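Local coordinates for protein diacylglycerol lipase (Aspergillus oryzae, PDB 5XK2) that probably hydrolyses the ester bonds of mono- and diacylglycerols, as a fungal lipase with an alpha/beta-hydrolase fold, at residues Tyr24-Tyr29 with Tyr271-Asp276; Ile68-Gly73 with Arg89-Ile94. All coordinates share one frame; numbering follows the deposited sequence.

Contact 1 of 2, residues Tyr24-Tyr29 with Tyr271-Asp276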
ATOM      1  N   TYR A  24      21.179  -7.542  -5.086  1.00  9.91           N
ATOM      2  CA  TYR A  24      20.943  -6.825  -6.335  1.00  8.40           C
ATOM      3  C   TYR A  24      19.502  -6.341  -6.426  1.00  9.53           C
ATOM      4  O   TYR A  24      19.245  -5.244  -6.915  1.00  9.66           O
ATOM      5  CB  TYR A  24      21.286  -7.696  -7.554  1.00  8.20           C
ATOM      6  CG  TYR A  24      22.769  -7.804  -7.808  1.00  9.93           C
ATOM      7  CD1 TYR A  24      23.458  -6.776  -8.450  1.00  9.29           C
ATOM      8  CD2 TYR A  24      23.484  -8.931  -7.405  1.00 10.81           C
ATOM      9  CE1 TYR A  24      24.810  -6.867  -8.686  1.00  9.13           C
ATOM     10  CE2 TYR A  24      24.849  -9.032  -7.630  1.00 10.32           C
ATOM     11  CZ  TYR A  24      25.506  -8.001  -8.277  1.00 11.48           C
ATOM     12  OH  TYR A  24      26.859  -8.065  -8.519  1.00 12.24           O
ATOM     13  N   ALA A  25      18.563  -7.168  -5.977  1.00 10.49           N
ATOM     14  CA  ALA A  25      17.185  -6.723  -5.851  1.00 10.27           C
ATOM     15  C   ALA A  25      17.085  -5.499  -4.953  1.00  9.82           C
ATOM     16  O   ALA A  25      16.397  -4.538  -5.278  1.00 13.29           O
ATOM     17  CB  ALA A  25      16.310  -7.862  -5.294  1.00 11.44           C
ATOM     18  N   ALA A  26      17.801  -5.536  -3.834  1.00  9.53           N
ATOM     19  CA  ALA A  26      17.807  -4.411  -2.898  1.00 10.35           C
ATOM     20  C   ALA A  26      18.313  -3.141  -3.580  1.00 11.44           C
ATOM     21  O   ALA A  26      17.781  -2.050  -3.374  1.00 12.09           O
ATOM     22  CB  ALA A  26      18.672  -4.733  -1.677  1.00 12.51           C
ATOM     23  N   ALA A  27      19.341  -3.293  -4.411  1.00  9.42           N
ATOM     24  CA  ALA A  27      19.937  -2.159  -5.087  1.00  8.80           C
ATOM     25  C   ALA A  27      18.973  -1.461  -6.066  1.00 10.00           C
ATOM     26  O   ALA A  27      19.141  -0.273  -6.336  1.00 11.56           O
ATOM     27  CB  ALA A  27      21.211  -2.607  -5.812  1.00 11.83           C
ATOM     28  N   THR A  28      17.959  -2.185  -6.572  1.00 10.55           N
ATOM     29  CA  THR A  28      17.016  -1.578  -7.520  1.00 11.45           C
ATOM     30  C   THR A  28      16.091  -0.570  -6.871  1.00 12.49           C
ATOM     31  O   THR A  28      15.428   0.183  -7.571  1.00 12.97           O
ATOM     32  CB  THR A  28      16.110  -2.611  -8.227  1.00 11.87           C
ATOM     33  OG1 THR A  28      15.221  -3.217  -7.278  1.00 14.66           O
ATOM     34  CG2 THR A  28      16.955  -3.662  -8.914  1.00 14.36           C
ATOM     35  N   TYR A  29      16.029  -0.561  -5.537  1.00 10.86           N
ATOM     36  CA  TYR A  29      15.208   0.435  -4.832  1.00 11.18           C
ATOM     37  C   TYR A  29      15.925   1.773  -4.630  1.00 13.15           C
ATOM     38  O   TYR A  29      15.279   2.772  -4.320  1.00 14.74           O
ATOM     39  CB  TYR A  29      14.771  -0.089  -3.474  1.00 11.00           C
ATOM     40  CG  TYR A  29      13.727  -1.171  -3.564  1.00 11.26           C
ATOM     41  CD1 TYR A  29      12.391  -0.852  -3.700  1.00 12.67           C
ATOM     42  CD2 TYR A  29      14.082  -2.513  -3.500  1.00 11.06           C
ATOM     43  CE1 TYR A  29      11.412  -1.850  -3.769  1.00 12.90           C
ATOM     44  CE2 TYR A  29      13.118  -3.518  -3.561  1.00 11.29           C
ATOM     45  CZ  TYR A  29      11.791  -3.179  -3.694  1.00 12.88           C
ATOM     46  OH  TYR A  29      10.846  -4.180  -3.753  1.00 15.44           O
ATOM     47  N   TYR A 271      13.374 -10.691   3.158  1.00  8.96           N
ATOM     48  CA  TYR A 271      13.774 -11.876   2.397  1.00  8.64           C
ATOM     49  C   TYR A 271      15.280 -11.918   2.513  1.00  9.07           C
ATOM     50  O   TYR A 271      15.996 -11.335   1.710  1.00 10.63           O
ATOM     51  CB  TYR A 271      13.297 -11.745   0.932  1.00  9.78           C
ATOM     52  CG  TYR A 271      11.861 -12.173   0.743  1.00 10.26           C
ATOM     53  CD1 TYR A 271      10.800 -11.388   1.216  1.00  8.49           C
ATOM     54  CD2 TYR A 271      11.562 -13.380   0.129  1.00  8.42           C
ATOM     55  CE1 TYR A 271       9.468 -11.809   1.062  1.00  7.85           C
ATOM     56  CE2 TYR A 271      10.238 -13.803  -0.039  1.00  7.98           C
ATOM     57  CZ  TYR A 271       9.204 -13.020   0.439  1.00  6.46           C
ATOM     58  OH  TYR A 271       7.909 -13.455   0.274  1.00  8.01           O
ATOM     59  N   PHE A 272      15.727 -12.665   3.510  1.00 10.25           N
ATOM     60  CA  PHE A 272      17.110 -12.731   4.004  1.00 11.34           C
ATOM     61  C   PHE A 272      17.665 -11.423   4.528  1.00 17.10           C
ATOM     62  O   PHE A 272      18.214 -11.404   5.622  1.00 19.43           O
ATOM     63  CB  PHE A 272      18.049 -13.218   2.903  1.00 10.63           C
ATOM     64  CG  PHE A 272      17.647 -14.531   2.326  1.00 10.65           C
ATOM     65  CD1 PHE A 272      17.867 -15.705   3.042  1.00 11.51           C
ATOM     66  CD2 PHE A 272      17.018 -14.602   1.090  1.00 10.86           C
ATOM     67  CE1 PHE A 272      17.471 -16.953   2.525  1.00 10.15           C
ATOM     68  CE2 PHE A 272      16.620 -15.841   0.568  1.00 11.01           C
ATOM     69  CZ  PHE A 272      16.848 -17.010   1.287  1.00 11.78           C
ATOM     70  N   ILE A 273      17.314 -10.319   3.873  1.00 11.96           N
ATOM     71  CA  ILE A 273      17.775  -8.988   4.241  1.00 13.76           C
ATOM     72  C   ILE A 273      16.546  -8.105   4.239  1.00 15.46           C
ATOM     73  O   ILE A 273      15.476  -8.549   3.819  1.00 11.88           O
ATOM     74  CB  ILE A 273      18.820  -8.407   3.236  1.00 17.19           C
ATOM     75  CG1 ILE A 273      18.191  -8.237   1.851  1.00 13.43           C
ATOM     76  CG2 ILE A 273      20.070  -9.280   3.176  1.00 25.26           C
ATOM     77  CD1 ILE A 273      19.068  -7.458   0.818  1.00 19.18           C
ATOM     78  N   HIS A 274      16.707  -6.835   4.599  1.00 11.51           N
ATOM     79  CA  HIS A 274      15.582  -5.916   4.506  1.00 10.38           C
ATOM     80  C   HIS A 274      15.598  -5.419   3.071  1.00 12.60           C
ATOM     81  O   HIS A 274      16.324  -4.493   2.727  1.00 12.35           O
ATOM     82  CB  HIS A 274      15.773  -4.772   5.518  1.00 11.68           C
ATOM     83  CG  HIS A 274      14.590  -3.870   5.655  1.00 13.73           C
ATOM     84  ND1 HIS A 274      14.566  -2.809   6.543  1.00 16.70           N
ATOM     85  CD2 HIS A 274      13.380  -3.878   5.045  1.00 17.18           C
ATOM     86  CE1 HIS A 274      13.402  -2.189   6.449  1.00 19.26           C
ATOM     87  NE2 HIS A 274      12.664  -2.819   5.551  1.00 22.45           N
ATOM     88  N   ALA A 275      14.730  -6.009   2.245  1.00 10.89           N
ATOM     89  CA  ALA A 275      14.937  -5.965   0.799  1.00 11.27           C
ATOM     90  C   ALA A 275      14.679  -4.601   0.186  1.00 12.40           C
ATOM     91  O   ALA A 275      15.324  -4.221  -0.787  1.00 13.92           O
ATOM     92  CB  ALA A 275      14.045  -7.022   0.117  1.00 10.30           C
ATOM     93  N   ASP A 276      13.682  -3.899   0.705  1.00 11.99           N
ATOM     94  CA  ASP A 276      13.310  -2.600   0.155  1.00 11.67           C
ATOM     95  C   ASP A 276      13.809  -1.403   0.971  1.00 13.40           C
ATOM     96  O   ASP A 276      13.283  -0.296   0.823  1.00 17.18           O
ATOM     97  CB  ASP A 276      11.803  -2.514  -0.034  1.00 16.87           C
ATOM     98  CG  ASP A 276      11.056  -2.494   1.278  1.00 26.03           C
ATOM     99  OD1 ASP A 276      11.622  -2.941   2.294  1.00 19.25           O
ATOM    100  OD2 ASP A 276       9.908  -2.010   1.295  1.00 33.71           O
TER
HETATM  101  O   HOH W   1      16.581  -1.814  -0.860  1.00 11.57           O
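Tyr29 turns one face of its ring to Asp276, whose CB sits 3.7 Å from the ring centroid and only 12° off the ring normal, a CH-pi contact made almost over the middle of the ring. It is the methylene that lies on the aromatic face; the carboxylate plane stands 79° from the ring. Asp276 CG takes the position between its own backbone N and carbonyl carbon (chi1 68°), and the acid leads away from the ring; OD2 forms a salt bridge with Arg95 of the second subunit.

Next to this pair, the carbonyl of Ala275 comes down on Ala26 of helix 14-27. Its oxygen lies 3.3 Å from Ala26 CA in a CA-H...O contact, and 3.4 Å from Tyr29 CD2, obliquely to the ring. No direct hydrogen bond joins the two segments. One water does that work, donating to Ala26 O at 2.8 Å and to Ala275 O at 2.7 Å. Farther along, Ala26 CB touches the tip of Ile273, CD1, at 3.7 Å, which gives the contact a small apolar flank.

Behind the first shell, Thr28 OG1 donates to Ala25 O at 2.7 Å, and the same oxygen also accepts from Thr28 N, so the last turn before Tyr29 is tied back on itself. From there the Tyr29 ring reaches toward strand 146-152, where its OH is hydrogen-bonded to His152 ND1 and its side chain touches Ser153. His152 and Ser153 belong to a GxSxG sequence with the geometry of a nucleophile elbow, the probable catalytic centre of this alpha/beta-hydrolase.

Contact 2 of 2, residues Ile68-Gly73 with Arg89-Ile94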
ATOM      1  N   ILE A  68       4.328   5.330 -17.512  1.00 33.90           N
ATOM      2  CA  ILE A  68       3.271   4.350 -17.660  1.00 38.81           C
ATOM      3  C   ILE A  68       3.391   3.206 -16.632  1.00 33.11           C
ATOM      4  O   ILE A  68       2.467   2.986 -15.858  1.00 34.11           O
ATOM      5  CB  ILE A  68       3.224   3.813 -19.119  1.00 39.21           C
ATOM      6  CG1 ILE A  68       2.497   2.474 -19.198  1.00 41.06           C
ATOM      7  CG2 ILE A  68       4.605   3.716 -19.727  1.00 44.36           C
ATOM      8  CD1 ILE A  68       2.403   1.932 -20.609  1.00 45.46           C
ATOM      9  N   THR A  69       4.498   2.467 -16.633  1.00 26.97           N
ATOM     10  CA  THR A  69       4.580   1.257 -15.805  1.00 23.30           C
ATOM     11  C   THR A  69       5.204   1.365 -14.415  1.00 23.73           C
ATOM     12  O   THR A  69       5.117   0.415 -13.652  1.00 26.64           O
ATOM     13  CB  THR A  69       5.353   0.144 -16.542  1.00 27.69           C
ATOM     14  OG1 THR A  69       6.715   0.545 -16.708  1.00 27.50           O
ATOM     15  CG2 THR A  69       4.730  -0.130 -17.906  1.00 30.38           C
ATOM     16  N   ASP A  70       5.832   2.491 -14.081  1.00 21.14           N
ATOM     17  CA  ASP A  70       6.462   2.654 -12.762  1.00 16.83           C
ATOM     18  C   ASP A  70       7.483   1.539 -12.480  1.00 19.43           C
ATOM     19  O   ASP A  70       7.546   1.000 -11.365  1.00 23.03           O
ATOM     20  CB  ASP A  70       5.396   2.706 -11.654  1.00 25.91           C
ATOM     21  CG  ASP A  70       5.902   3.340 -10.375  1.00 35.72           C
ATOM     22  OD1 ASP A  70       6.872   4.128 -10.426  1.00 38.25           O
ATOM     23  OD2 ASP A  70       5.319   3.050  -9.310  1.00 42.33           O
ATOM     24  N   THR A  71       8.264   1.222 -13.512  1.00 17.76           N
ATOM     25  CA  THR A  71       9.317   0.201 -13.497  1.00 16.48           C
ATOM     26  C   THR A  71      10.689   0.859 -13.533  1.00 16.04           C
ATOM     27  O   THR A  71      10.881   1.855 -14.230  1.00 17.83           O
ATOM     28  CB  THR A  71       9.216  -0.729 -14.724  1.00 23.18           C
ATOM     29  OG1 THR A  71       7.927  -1.347 -14.750  1.00 31.13           O
ATOM     30  CG2 THR A  71      10.301  -1.812 -14.687  1.00 20.99           C
ATOM     31  N   ALA A  72      11.648   0.299 -12.812  1.00 13.48           N
ATOM     32  CA  ALA A  72      13.016   0.820 -12.853  1.00 12.06           C
ATOM     33  C   ALA A  72      13.990  -0.331 -12.686  1.00 13.57           C
ATOM     34  O   ALA A  72      13.580  -1.447 -12.372  1.00 14.14           O
ATOM     35  CB  ALA A  72      13.232   1.878 -11.766  1.00 15.68           C
ATOM     36  N   GLY A  73      15.270  -0.088 -12.933  1.00 11.97           N
ATOM     37  CA  GLY A  73      16.255  -1.131 -12.712  1.00 11.15           C
ATOM     38  C   GLY A  73      17.539  -0.858 -13.465  1.00  9.46           C
ATOM     39  O   GLY A  73      17.811   0.268 -13.864  1.00 11.03           O
ATOM     40  N   ARG A  89      12.976  -3.264 -10.428  1.00 10.00           N
ATOM     41  CA  ARG A  89      12.106  -2.752  -9.382  1.00 11.80           C
ATOM     42  C   ARG A  89      10.754  -2.504 -10.026  1.00 11.63           C
ATOM     43  O   ARG A  89      10.668  -1.835 -11.068  1.00 13.81           O
ATOM     44  CB  ARG A  89      12.642  -1.444  -8.785  1.00 12.43           C
ATOM     45  CG  ARG A  89      11.948  -1.038  -7.497  1.00 14.70           C
ATOM     46  CD  ARG A  89      11.758   0.478  -7.428  1.00 16.06           C
ATOM     47  NE  ARG A  89      10.712   0.857  -8.379  1.00 16.70           N
ATOM     48  CZ  ARG A  89      10.655   2.012  -9.027  1.00 22.72           C
ATOM     49  NH1 ARG A  89      11.584   2.944  -8.826  1.00 22.85           N
ATOM     50  NH2 ARG A  89       9.663   2.233  -9.881  1.00 23.59           N
ATOM     51  N   GLY A  90       9.700  -3.036  -9.424  1.00 11.25           N
ATOM     52  CA  GLY A  90       8.368  -2.750  -9.918  1.00 13.41           C
ATOM     53  C   GLY A  90       7.777  -1.569  -9.167  1.00 16.85           C
ATOM     54  O   GLY A  90       8.477  -0.831  -8.472  1.00 16.31           O
ATOM     55  N   SER A  91       6.473  -1.390  -9.305  1.00 15.17           N
ATOM     56  CA  SER A  91       5.792  -0.312  -8.623  1.00 17.30           C
ATOM     57  C   SER A  91       5.836  -0.505  -7.107  1.00 18.30           C
ATOM     58  O   SER A  91       5.635  -1.624  -6.590  1.00 18.29           O
ATOM     59  CB  SER A  91       4.340  -0.225  -9.099  1.00 25.20           C
ATOM     60  OG  SER A  91       3.700   0.885  -8.504  1.00 30.80           O
ATOM     61  N   TYR A  92       6.110   0.578  -6.392  1.00 20.15           N
ATOM     62  CA  TYR A  92       6.176   0.504  -4.939  1.00 25.11           C
ATOM     63  C   TYR A  92       4.799   0.588  -4.304  1.00 25.74           C
ATOM     64  O   TYR A  92       4.602   0.124  -3.167  1.00 24.75           O
ATOM     65  CB  TYR A  92       7.062   1.612  -4.376  1.00 24.98           C
ATOM     66  CG  TYR A  92       7.465   1.370  -2.942  1.00 24.04           C
ATOM     67  CD1 TYR A  92       8.439   0.421  -2.625  1.00 26.36           C
ATOM     68  CD2 TYR A  92       6.886   2.090  -1.905  1.00 26.82           C
ATOM     69  CE1 TYR A  92       8.816   0.194  -1.310  1.00 31.35           C
ATOM     70  CE2 TYR A  92       7.256   1.869  -0.594  1.00 33.91           C
ATOM     71  CZ  TYR A  92       8.222   0.923  -0.301  1.00 35.85           C
ATOM     72  OH  TYR A  92       8.593   0.705   1.005  1.00 43.68           O
ATOM     73  N   SER A  93       3.822   1.123  -5.031  1.00 21.12           N
ATOM     74  CA  SER A  93       2.528   1.279  -4.386  1.00 22.85           C
ATOM     75  C   SER A  93       1.721   0.006  -4.550  1.00 20.75           C
ATOM     76  O   SER A  93       1.171  -0.279  -5.617  1.00 23.93           O
ATOM     77  CB  SER A  93       1.754   2.462  -4.978  1.00 27.92           C
ATOM     78  OG  SER A  93       0.433   2.501  -4.457  1.00 24.70           O
ATOM     79  N   ILE A  94       1.609  -0.732  -3.453  1.00 21.80           N
ATOM     80  CA  ILE A  94       0.830  -1.962  -3.433  1.00 27.39           C
ATOM     81  C   ILE A  94      -0.646  -1.633  -3.557  1.00 21.57           C
ATOM     82  O   ILE A  94      -1.389  -2.334  -4.246  1.00 24.91           O
ATOM     83  CB  ILE A  94       1.066  -2.763  -2.141  1.00 42.37           C
ATOM     84  CG1 ILE A  94       2.532  -3.192  -2.045  1.00 47.97           C
ATOM     85  CG2 ILE A  94       0.152  -3.983  -2.097  1.00 42.66           C
ATOM     86  CD1 ILE A  94       2.953  -4.206  -3.105  1.00 31.63           C
TER
HETATM   87  O   HOH W   2       6.866   3.298  -7.318  1.00 38.80           O
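Strand 71-78, near its start, pairs here with the end of strand 83-89, its antiparallel neighbour in the central mixed sheet. Ala72 and Arg89 form a hydrogen-bonded pair: Arg89 N donates to Ala72 O at 2.7 Å, and Ala72 N donates to Arg89 O at 2.9 Å. Both side chains lie on the same face of the sheet, which lets the Arg89 guanidinium fold back over its partner, with NH1 3.5 Å from Ala72 CB and the methyl above the guanidinium plane toward its rim.

Bends at chi2 and chi3 of Arg89 make this possible, and two bonds near the guanidinium plane fix its rotation. On one side NE reaches the carbonyl oxygen of Gly90, 2.8 Å away, in a nearly straight bond. NH2 donates to Asp70 O at 2.9 Å, less straight at 141° and from well above the carbonyl plane. A looser salt bridge links NH2 with Asp70 OD1, the carboxylate being turned 57° from the guanidinium. Beyond the segments, Arg89 makes a cation-pi contact with Tyr34.

Past the paired residues the chain leaves the sheet at Gly90 and heads for helix 94-98, and the Asp70 carboxylate lies alongside it, bonded to Ser91. Ser91 OG, anti to its backbone N (chi1 -176°), donates to Asp70 OD2 at 2.8 Å on the anti side of the carboxylate. A water donates to the same OD2 and accepts from Tyr92 N at 3.0 Å. Two residues after Ser91, Ser93 N-caps helix 94-98, its OG bonded to Asn96 N.

In the fold
Contact 1 and contact 2 have centres about 14 Å apart. Along the chain both segments of contact 2 fall between those of contact 1: helix 14-27 comes first, strand 58-65 and then the strand pair of contact 2 follow, and the five later strands of the sheet come before 271-276 returns to the helix. They also meet in space. Tyr29 CD1 packs on Arg89 CG at 3.8 Å, and Asp276 OD2 lies 3.0 Å from Tyr92 OH, probably a hydrogen bond. The N-terminal helix, one end of strand 83-89 and the C-terminal segment thus converge beside the probable nucleophile elbow, and Arg95 of the second subunit reaches both Asp276 and Tyr92, bringing the dimer interface there.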